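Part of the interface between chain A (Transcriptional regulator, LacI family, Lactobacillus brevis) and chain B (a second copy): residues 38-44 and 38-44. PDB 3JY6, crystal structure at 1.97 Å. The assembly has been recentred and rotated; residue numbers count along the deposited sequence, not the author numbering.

Chain A 38-44: YIGVLFD
Chain B 38-44: YIGVLFD

Two copies of one strand, residues 39-44 of each chain, meet at Leu A42 and Leu B42 and cross there, their N-to-C directions 130° apart and their axes 4.9 Å apart at closest approach. Phi runs from about -74° to -128° and psi from 109° to 142° along both strands; Tyr A38 and Tyr B38 precede the strands and are out of reach.

The backbone contact is a single antiparallel bridge. Leu A42 and Leu B42 face each other as a hydrogen-bonded pair, CA to CA 4.8 Å: Leu A42 N donates to Leu B42 O at 3.0 Å (160°), and Leu B42 N to Leu A42 O at 3.0 Å (169°). On both flanks the chains diverge, in keeping with the 130° angle and the single bridge: the CA atoms of Val A41 and Phe B43 are 6.1 Å apart, those of Phe A43 and Val B41 5.9 Å. One water extends the polar link, accepting from Asp A44 N at 2.8 Å and donating to Gly B40 O at 3.3 Å; Asp A44 and Asp B44 are chi1 t, chi2 37° and 42°.

The side-chain contacts around this bridge are apolar: the backbone pair sets the register, and Leu, Val, Ile and Phe carbons pack about it in nearly the same way from both copies. Both leucines are t,p and point sideways, meeting CD2 to CD2 at 3.9 Å between Leu A42 and Leu B42. The valines also point sideways, with Val A41 CG1 and Val B41 CG1 only 3.3 Å apart; chi1 is 175° in Val A41 but 143°, between wells, in Val B41.

Phe A43 (chi1 -72°, chi2 -91°) and Phe B43 (chi1 -70°, chi2 -73°) leave their backbones pointing away, yet their ring ends come nearer the partner. Phe A43 CE1 lies 3.4 Å from Val B41 CG2, while Ile B39 CG2 sits at that ring's edge, 4.4 Å from Phe A43 CE1. Reciprocally, Phe B43 CE1 approaches Val A41 CG2 at 3.6 Å, Ile A39 CG2 at 4.0 Å and Gly A40 O at 3.6 Å. Both isoleucines are m,t and point toward the partner.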

ATOM      1  N   TYR A  38      14.527  11.056 -15.978  1.00 25.75           N
ATOM      2  CA  TYR A  38      13.117  11.358 -15.838  1.00 22.65           C
ATOM      3  C   TYR A  38      12.660  10.999 -14.425  1.00 22.56           C
ATOM      4  O   TYR A  38      13.230  10.122 -13.766  1.00 21.89           O
ATOM      5  CB  TYR A  38      12.324  10.601 -16.910  1.00 23.11           C
ATOM      6  CG  TYR A  38      12.424  11.257 -18.278  1.00 21.95           C
ATOM      7  CD1 TYR A  38      11.600  12.340 -18.619  1.00 23.60           C
ATOM      8  CD2 TYR A  38      13.373  10.837 -19.207  1.00 23.83           C
ATOM      9  CE1 TYR A  38      11.724  12.990 -19.859  1.00 24.42           C
ATOM     10  CE2 TYR A  38      13.507  11.485 -20.447  1.00 26.08           C
ATOM     11  CZ  TYR A  38      12.676  12.564 -20.762  1.00 26.43           C
ATOM     12  OH  TYR A  38      12.817  13.237 -21.964  1.00 29.68           O
ATOM     13  N   ILE A  39      11.638  11.692 -13.953  1.00 22.62           N
ATOM     14  CA  ILE A  39      11.140  11.448 -12.614  1.00 21.95           C
ATOM     15  C   ILE A  39       9.654  11.150 -12.591  1.00 18.28           C
ATOM     16  O   ILE A  39       8.849  11.967 -13.032  1.00 18.05           O
ATOM     17  CB  ILE A  39      11.420  12.657 -11.720  1.00 23.46           C
ATOM     18  CG1 ILE A  39      12.923  12.903 -11.687  1.00 26.04           C
ATOM     19  CG2 ILE A  39      10.891  12.406 -10.310  1.00 26.17           C
ATOM     20  CD1 ILE A  39      13.299  14.140 -10.954  1.00 27.49           C
ATOM     21  N   GLY A  40       9.303   9.971 -12.081  1.00 16.04           N
ATOM     22  CA  GLY A  40       7.906   9.600 -11.988  1.00 13.69           C
ATOM     23  C   GLY A  40       7.254  10.390 -10.867  1.00 14.78           C
ATOM     24  O   GLY A  40       7.856  10.622  -9.816  1.00 16.54           O
ATOM     25  N   VAL A  41       6.025  10.824 -11.106  1.00 13.89           N
ATOM     26  CA  VAL A  41       5.260  11.581 -10.137  1.00 13.72           C
ATOM     27  C   VAL A  41       3.950  10.812  -9.976  1.00 14.59           C
ATOM     28  O   VAL A  41       3.270  10.542 -10.966  1.00 14.23           O
ATOM     29  CB  VAL A  41       4.958  12.991 -10.673  1.00 15.41           C
ATOM     30  CG1 VAL A  41       4.053  13.712  -9.713  1.00 14.53           C
ATOM     31  CG2 VAL A  41       6.269  13.777 -10.887  1.00 17.34           C
ATOM     32  N   LEU A  42       3.586  10.482  -8.738  1.00 12.75           N
ATOM     33  CA  LEU A  42       2.372   9.709  -8.495  1.00 14.19           C
ATOM     34  C   LEU A  42       1.129  10.521  -8.150  1.00 14.09           C
ATOM     35  O   LEU A  42       1.144  11.387  -7.265  1.00 11.69           O
ATOM     36  CB  LEU A  42       2.635   8.660  -7.406  1.00 15.03           C
ATOM     37  CG  LEU A  42       1.557   7.600  -7.107  1.00 16.78           C
ATOM     38  CD1 LEU A  42       1.138   6.853  -8.374  1.00 15.40           C
ATOM     39  CD2 LEU A  42       2.141   6.592  -6.107  1.00 16.46           C
ATOM     40  N   PHE A  43       0.053  10.227  -8.870  1.00 12.84           N
ATOM     41  CA  PHE A  43      -1.229  10.889  -8.677  1.00 15.46           C
ATOM     42  C   PHE A  43      -2.223   9.794  -8.298  1.00 15.91           C
ATOM     43  O   PHE A  43      -2.212   8.706  -8.886  1.00 13.77           O
ATOM     44  CB  PHE A  43      -1.692  11.564  -9.979  1.00 16.13           C
ATOM     45  CG  PHE A  43      -0.907  12.799 -10.347  1.00 16.51           C
ATOM     46  CD1 PHE A  43      -1.314  14.056  -9.912  1.00 18.55           C
ATOM     47  CD2 PHE A  43       0.256  12.697 -11.107  1.00 15.03           C
ATOM     48  CE1 PHE A  43      -0.572  15.201 -10.227  1.00 18.33           C
ATOM     49  CE2 PHE A  43       1.004  13.831 -11.424  1.00 16.62           C
ATOM     50  CZ  PHE A  43       0.588  15.086 -10.981  1.00 17.31           C
ATOM     51  N   ASP A  44      -3.092  10.102  -7.339  1.00 15.14           N
ATOM     52  CA  ASP A  44      -4.090   9.161  -6.842  1.00 14.99           C
ATOM     53  C   ASP A  44      -5.509   9.530  -7.311  1.00 15.69           C
ATOM     54  O   ASP A  44      -6.072  10.534  -6.893  1.00 14.52           O
ATOM     55  CB  ASP A  44      -3.997   9.134  -5.305  1.00 16.04           C
ATOM     56  CG  ASP A  44      -5.086   8.310  -4.647  1.00 17.53           C
ATOM     57  OD1 ASP A  44      -5.476   7.251  -5.190  1.00 17.09           O
ATOM     58  OD2 ASP A  44      -5.537   8.728  -3.555  1.00 21.08           O
TER
ATOM     59  N   TYR B  38      -5.817  23.174  -4.381  1.00 26.26           N
ATOM     60  CA  TYR B  38      -4.428  22.701  -4.391  1.00 26.14           C
ATOM     61  C   TYR B  38      -4.384  21.183  -4.655  1.00 24.12           C
ATOM     62  O   TYR B  38      -5.327  20.451  -4.334  1.00 23.22           O
ATOM     63  CB  TYR B  38      -3.744  23.034  -3.048  1.00 29.37           C
ATOM     64  CG  TYR B  38      -3.315  24.491  -2.871  1.00 32.56           C
ATOM     65  CD1 TYR B  38      -2.183  24.992  -3.519  1.00 37.32           C
ATOM     66  CD2 TYR B  38      -4.047  25.368  -2.072  1.00 35.30           C
ATOM     67  CE1 TYR B  38      -1.788  26.335  -3.375  1.00 38.95           C
ATOM     68  CE2 TYR B  38      -3.671  26.706  -1.923  1.00 37.18           C
ATOM     69  CZ  TYR B  38      -2.545  27.182  -2.573  1.00 40.20           C
ATOM     70  OH  TYR B  38      -2.175  28.503  -2.416  1.00 42.08           O
ATOM     71  N   ILE B  39      -3.287  20.708  -5.237  1.00 21.70           N
ATOM     72  CA  ILE B  39      -3.155  19.285  -5.544  1.00 20.30           C
ATOM     73  C   ILE B  39      -1.913  18.613  -4.971  1.00 18.84           C
ATOM     74  O   ILE B  39      -0.791  19.101  -5.111  1.00 18.71           O
ATOM     75  CB  ILE B  39      -3.187  19.042  -7.080  1.00 21.52           C
ATOM     76  CG1 ILE B  39      -4.557  19.436  -7.628  1.00 18.28           C
ATOM     77  CG2 ILE B  39      -2.927  17.559  -7.405  1.00 20.32           C
ATOM     78  CD1 ILE B  39      -4.624  19.366  -9.104  1.00 18.76           C
ATOM     79  N   GLY B  40      -2.129  17.479  -4.317  1.00 18.04           N
ATOM     80  CA  GLY B  40      -1.022  16.751  -3.744  1.00 15.54           C
ATOM     81  C   GLY B  40      -0.377  15.823  -4.755  1.00 16.72           C
ATOM     82  O   GLY B  40      -1.065  15.195  -5.561  1.00 19.66           O
ATOM     83  N   VAL B  41       0.947  15.740  -4.701  1.00 16.51           N
ATOM     84  CA  VAL B  41       1.728  14.891  -5.589  1.00 17.61           C
ATOM     85  C   VAL B  41       2.628  13.989  -4.728  1.00 17.58           C
ATOM     86  O   VAL B  41       3.297  14.451  -3.798  1.00 17.41           O
ATOM     87  CB  VAL B  41       2.553  15.771  -6.546  1.00 18.67           C
ATOM     88  CG1 VAL B  41       3.894  15.162  -6.808  1.00 20.93           C
ATOM     89  CG2 VAL B  41       1.777  15.964  -7.828  1.00 20.88           C
ATOM     90  N   LEU B  42       2.648  12.701  -5.043  1.00 16.01           N
ATOM     91  CA  LEU B  42       3.412  11.762  -4.237  1.00 17.36           C
ATOM     92  C   LEU B  42       4.739  11.284  -4.830  1.00 15.45           C
ATOM     93  O   LEU B  42       4.833  10.983  -6.022  1.00 15.69           O
ATOM     94  CB  LEU B  42       2.504  10.574  -3.906  1.00 15.46           C
ATOM     95  CG  LEU B  42       2.894   9.502  -2.898  1.00 17.66           C
ATOM     96  CD1 LEU B  42       3.243  10.097  -1.546  1.00 17.81           C
ATOM     97  CD2 LEU B  42       1.709   8.553  -2.752  1.00 20.66           C
ATOM     98  N   PHE B  43       5.764  11.219  -3.981  1.00 14.90           N
ATOM     99  CA  PHE B  43       7.099  10.761  -4.386  1.00 15.44           C
ATOM    100  C   PHE B  43       7.567   9.685  -3.442  1.00 16.15           C
ATOM    101  O   PHE B  43       7.331   9.778  -2.233  1.00 15.85           O
ATOM    102  CB  PHE B  43       8.098  11.903  -4.356  1.00 15.22           C
ATOM    103  CG  PHE B  43       7.877  12.913  -5.424  1.00 16.77           C
ATOM    104  CD1 PHE B  43       8.195  12.622  -6.747  1.00 17.19           C
ATOM    105  CD2 PHE B  43       7.334  14.149  -5.117  1.00 14.80           C
ATOM    106  CE1 PHE B  43       7.972  13.556  -7.750  1.00 18.68           C
ATOM    107  CE2 PHE B  43       7.108  15.089  -6.104  1.00 15.24           C
ATOM    108  CZ  PHE B  43       7.426  14.799  -7.423  1.00 17.56           C
ATOM    109  N   ASP B  44       8.238   8.677  -3.996  1.00 16.79           N
ATOM    110  CA  ASP B  44       8.724   7.543  -3.226  1.00 15.79           C
ATOM    111  C   ASP B  44      10.226   7.647  -2.973  1.00 16.58           C
ATOM    112  O   ASP B  44      11.029   7.489  -3.892  1.00 14.81           O
ATOM    113  CB  ASP B  44       8.394   6.240  -3.979  1.00 18.33           C
ATOM    114  CG  ASP B  44       8.808   4.975  -3.210  1.00 20.28           C
ATOM    115  OD1 ASP B  44       8.597   4.927  -1.981  1.00 20.71           O
ATOM    116  OD2 ASP B  44       9.331   4.027  -3.837  1.00 20.29           O
TER
HETATM  117  O   HOH W   1      -3.060  12.757  -6.499  1.00 24.73           O